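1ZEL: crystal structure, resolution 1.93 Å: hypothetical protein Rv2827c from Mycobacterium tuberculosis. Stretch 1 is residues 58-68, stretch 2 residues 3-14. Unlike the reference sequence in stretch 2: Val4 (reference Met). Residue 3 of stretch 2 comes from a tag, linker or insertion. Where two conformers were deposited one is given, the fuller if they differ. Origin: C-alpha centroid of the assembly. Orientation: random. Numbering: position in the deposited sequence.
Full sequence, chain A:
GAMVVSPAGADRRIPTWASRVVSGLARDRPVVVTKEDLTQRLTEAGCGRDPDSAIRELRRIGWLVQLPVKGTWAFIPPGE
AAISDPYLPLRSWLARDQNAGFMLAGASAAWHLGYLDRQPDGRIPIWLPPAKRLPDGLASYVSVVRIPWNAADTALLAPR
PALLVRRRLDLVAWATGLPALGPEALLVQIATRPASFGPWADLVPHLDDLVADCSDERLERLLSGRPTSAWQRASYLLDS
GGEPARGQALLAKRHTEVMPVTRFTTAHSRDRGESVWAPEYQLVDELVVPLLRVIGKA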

# COMPACT_ATOMS: atom_id res chain seq x y z
N LEU A 58 -31.32 0.79 2.11
CA LEU A 58 -30.38 0.09 2.97
C LEU A 58 -29.22 0.99 3.39
O LEU A 58 -28.67 0.88 4.52
CB LEU A 58 -29.89 -1.20 2.27
CG LEU A 58 -30.90 -2.36 2.28
CD1 LEU A 58 -30.41 -3.53 1.39
CD2 LEU A 58 -31.20 -2.88 3.72
N ARG A 59 -28.85 1.90 2.48
CA ARG A 59 -27.86 2.95 2.71
C ARG A 59 -28.40 3.93 3.76
O ARG A 59 -27.72 4.28 4.74
CB ARG A 59 -27.61 3.69 1.39
CG ARG A 59 -26.16 3.89 0.99
CD ARG A 59 -25.97 5.14 0.11
NE ARG A 59 -26.81 5.19 -1.10
CZ ARG A 59 -26.54 4.55 -2.24
NH1 ARG A 59 -27.36 4.67 -3.28
NH2 ARG A 59 -25.45 3.80 -2.33
N ARG A 60 -29.62 4.38 3.54
CA ARG A 60 -30.24 5.36 4.41
C ARG A 60 -30.33 4.83 5.82
O ARG A 60 -30.01 5.54 6.77
CB ARG A 60 -31.62 5.74 3.89
CG ARG A 60 -32.31 6.80 4.74
CD ARG A 60 -33.75 7.07 4.26
NE ARG A 60 -34.67 5.94 4.51
CZ ARG A 60 -35.20 5.64 5.69
NH1 ARG A 60 -34.92 6.35 6.77
NH2 ARG A 60 -36.02 4.60 5.80
N ILE A 61 -30.73 3.58 5.96
CA ILE A 61 -30.90 3.02 7.29
C ILE A 61 -29.62 2.45 7.89
O ILE A 61 -29.59 2.15 9.09
CB ILE A 61 -32.11 2.05 7.41
CG1 ILE A 61 -31.89 0.76 6.66
CG2 ILE A 61 -33.39 2.72 6.95
CD1 ILE A 61 -33.10 -0.15 6.73
N GLY A 62 -28.56 2.31 7.09
CA GLY A 62 -27.20 2.18 7.65
C GLY A 62 -26.54 0.83 7.50
O GLY A 62 -25.47 0.59 8.08
N TRP A 63 -27.17 -0.05 6.72
CA TRP A 63 -26.66 -1.41 6.55
C TRP A 63 -25.59 -1.51 5.47
O TRP A 63 -24.71 -2.34 5.57
CB TRP A 63 -27.82 -2.39 6.24
CG TRP A 63 -28.68 -2.69 7.45
CD1 TRP A 63 -29.96 -2.22 7.70
CD2 TRP A 63 -28.31 -3.49 8.58
NE1 TRP A 63 -30.41 -2.72 8.92
CE2 TRP A 63 -29.40 -3.49 9.48
CE3 TRP A 63 -27.13 -4.20 8.92
CZ2 TRP A 63 -29.36 -4.18 10.70
CZ3 TRP A 63 -27.08 -4.89 10.13
CH2 TRP A 63 -28.20 -4.86 11.03
N LEU A 64 -25.71 -0.70 4.42
CA LEU A 64 -24.74 -0.64 3.33
C LEU A 64 -24.12 0.75 3.32
O LEU A 64 -24.83 1.76 3.44
CB LEU A 64 -25.45 -0.89 1.97
CG LEU A 64 -26.05 -2.29 1.76
CD1 LEU A 64 -26.67 -2.37 0.35
CD2 LEU A 64 -25.01 -3.43 1.98
N VAL A 65 -22.80 0.82 3.17
CA VAL A 65 -22.10 2.10 3.04
C VAL A 65 -21.37 2.07 1.70
O VAL A 65 -20.62 1.11 1.41
CB VAL A 65 -21.11 2.33 4.19
CG1 VAL A 65 -20.22 3.56 3.92
CG2 VAL A 65 -21.88 2.52 5.51
N GLN A 66 -21.63 3.09 0.89
CA GLN A 66 -21.07 3.14 -0.46
C GLN A 66 -19.54 3.16 -0.41
O GLN A 66 -18.94 3.93 0.35
CB GLN A 66 -21.61 4.34 -1.24
CG GLN A 66 -21.36 4.23 -2.73
CD GLN A 66 -22.08 5.30 -3.51
OE1 GLN A 66 -23.21 5.66 -3.20
NE2 GLN A 66 -21.42 5.82 -4.54
N LEU A 67 -18.93 2.31 -1.23
CA LEU A 67 -17.48 2.33 -1.38
C LEU A 67 -17.05 3.10 -2.64
O LEU A 67 -17.88 3.38 -3.50
CB LEU A 67 -16.92 0.89 -1.37
CG LEU A 67 -17.00 0.17 -0.03
CD1 LEU A 67 -16.58 -1.32 -0.23
CD2 LEU A 67 -16.16 0.87 1.12
N PRO A 68 -15.75 3.50 -2.72
CA PRO A 68 -15.26 4.39 -3.79
C PRO A 68 -15.42 3.86 -5.20
O PRO A 68 -15.55 4.66 -6.13
CB PRO A 68 -13.77 4.55 -3.45
CG PRO A 68 -13.70 4.32 -1.96
CD PRO A 68 -14.71 3.23 -1.71
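Stretch 2, residues 3-14: MVVSPAGADRRI

Stretch 2 runs antiparallel in sense to stretch 1: Val4 lies against Val65 and Leu67, Ala8 against Gly62, and Arg13 beside Ile61. It enters as a strand from Met3, a residue of the expression tag, to Val5, makes a type I turn from Ser6 to Gly9, closed by Gly9 N to Ser6 O at 3.2 Å, and continues as an irregular chain through Ile14.

Trp63 and Arg12 cover the most surface. The Trp63 CA-to-CB bond points away from stretch 2, yet the end of the side chain, with chi1 m, comes nearer. Arg12, m at chi1 and extended at chi2, points toward stretch 1 and lies over one ring face. Its CZ stands 4.2 Å from the centroid of the Trp63 six-membered ring, a cation-pi contact, while its CD sits 4.1 Å from the centroid of the five-membered ring, a CH-pi contact. The ring edge is used as well: Trp63 NE1 donates to Arg13 O at 2.9 Å and 166°, nearly straight. Trp63 CZ2 also meets Ile14 CG1 at 3.3 Å, an apolar contact. Arg12 NH1 also donates to Gly9 O at 2.8 Å, tying the guanidinium back to the turn.

Gly62 lets the turn come close. It leaves the helix with positive phi, and a CB there would clash with Ser6 OG and Ala8 CB; its backbone angles already call for glycine. Ser6 OG donates to Gly62 O at 2.8 Å and accepts from Ala8 N at 3.1 Å, so one hydroxyl braces the turn and fastens it to the helix exit. Nearby, a water donates to Ile61 O at 2.7 Å and weakly accepts from Arg13 N at 3.3 Å.

Val65 carries the apolar end. Both it and Val4 point toward the opposing stretch, with Val65 CG1 3.5 Å from Val4 CG1, and Val65 CG2 reaches Pro7 CD at 4.2 Å.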

# COMPACT_ATOMS: atom_id res chain seq x y z
N MET A 3 -11.73 3.47 9.22
CA MET A 3 -13.01 2.82 9.45
C MET A 3 -14.09 3.27 8.49
O MET A 3 -14.07 4.37 7.96
CB MET A 3 -13.49 3.03 10.89
CG MET A 3 -12.44 3.54 11.84
SD MET A 3 -12.89 3.35 13.58
CE MET A 3 -14.63 3.56 13.58
N VAL A 4 -15.02 2.35 8.25
CA VAL A 4 -16.25 2.63 7.54
C VAL A 4 -17.34 2.54 8.62
O VAL A 4 -17.46 1.51 9.28
CB VAL A 4 -16.47 1.59 6.44
CG1 VAL A 4 -17.76 1.86 5.73
CG2 VAL A 4 -15.28 1.60 5.45
N VAL A 5 -18.11 3.61 8.77
CA VAL A 5 -19.05 3.80 9.88
C VAL A 5 -20.48 3.79 9.37
O VAL A 5 -20.81 4.45 8.36
CB VAL A 5 -18.76 5.15 10.59
CG1 VAL A 5 -19.73 5.41 11.75
CG2 VAL A 5 -17.32 5.21 11.09
N SER A 6 -21.36 3.05 10.05
CA SER A 6 -22.78 3.16 9.75
C SER A 6 -23.31 4.52 10.21
O SER A 6 -23.13 4.90 11.37
CB SER A 6 -23.58 2.07 10.45
OG SER A 6 -24.96 2.33 10.21
N PRO A 7 -23.98 5.26 9.31
CA PRO A 7 -24.55 6.54 9.72
C PRO A 7 -25.70 6.37 10.70
O PRO A 7 -26.14 7.35 11.31
CB PRO A 7 -25.09 7.12 8.40
CG PRO A 7 -25.34 5.95 7.56
CD PRO A 7 -24.26 4.96 7.89
N ALA A 8 -26.18 5.14 10.88
CA ALA A 8 -27.28 4.86 11.78
C ALA A 8 -26.86 4.44 13.18
O ALA A 8 -27.70 4.21 14.02
CB ALA A 8 -28.18 3.80 11.21
N GLY A 9 -25.56 4.33 13.43
CA GLY A 9 -25.11 3.81 14.70
C GLY A 9 -25.23 2.28 14.73
O GLY A 9 -25.59 1.67 13.73
N ALA A 10 -24.97 1.68 15.89
CA ALA A 10 -24.95 0.21 15.98
C ALA A 10 -26.36 -0.38 15.96
O ALA A 10 -26.57 -1.48 15.48
CB ALA A 10 -24.21 -0.23 17.26
N ASP A 11 -27.33 0.33 16.51
CA ASP A 11 -28.65 -0.22 16.65
C ASP A 11 -29.48 0.18 15.44
O ASP A 11 -30.02 1.29 15.40
CB ASP A 11 -29.26 0.30 17.96
CG ASP A 11 -30.60 -0.38 18.31
OD1 ASP A 11 -30.82 -1.56 17.90
OD2 ASP A 11 -31.42 0.28 18.99
N ARG A 12 -29.55 -0.71 14.45
CA ARG A 12 -30.25 -0.43 13.18
C ARG A 12 -31.53 -1.22 13.03
O ARG A 12 -31.59 -2.40 13.35
CB ARG A 12 -29.36 -0.75 11.98
CG ARG A 12 -28.11 0.05 11.93
CD ARG A 12 -27.23 -0.28 10.75
NE ARG A 12 -26.49 -1.54 10.88
CZ ARG A 12 -25.39 -1.70 11.60
NH1 ARG A 12 -24.90 -0.69 12.30
NH2 ARG A 12 -24.77 -2.86 11.60
N ARG A 13 -32.57 -0.56 12.52
CA ARG A 13 -33.83 -1.23 12.26
C ARG A 13 -33.65 -2.09 11.03
O ARG A 13 -32.84 -1.79 10.16
CB ARG A 13 -34.92 -0.19 11.99
CG ARG A 13 -35.32 0.60 13.25
N ILE A 14 -34.43 -3.16 10.95
CA ILE A 14 -34.43 -4.00 9.78
C ILE A 14 -35.87 -4.08 9.28
O ILE A 14 -36.70 -4.78 9.88
CB ILE A 14 -33.92 -5.40 10.11
CG1 ILE A 14 -32.50 -5.31 10.65
CG2 ILE A 14 -34.01 -6.33 8.86
CD1 ILE A 14 -31.93 -6.61 11.22
O HOH W 1 -31.56 2.20 10.98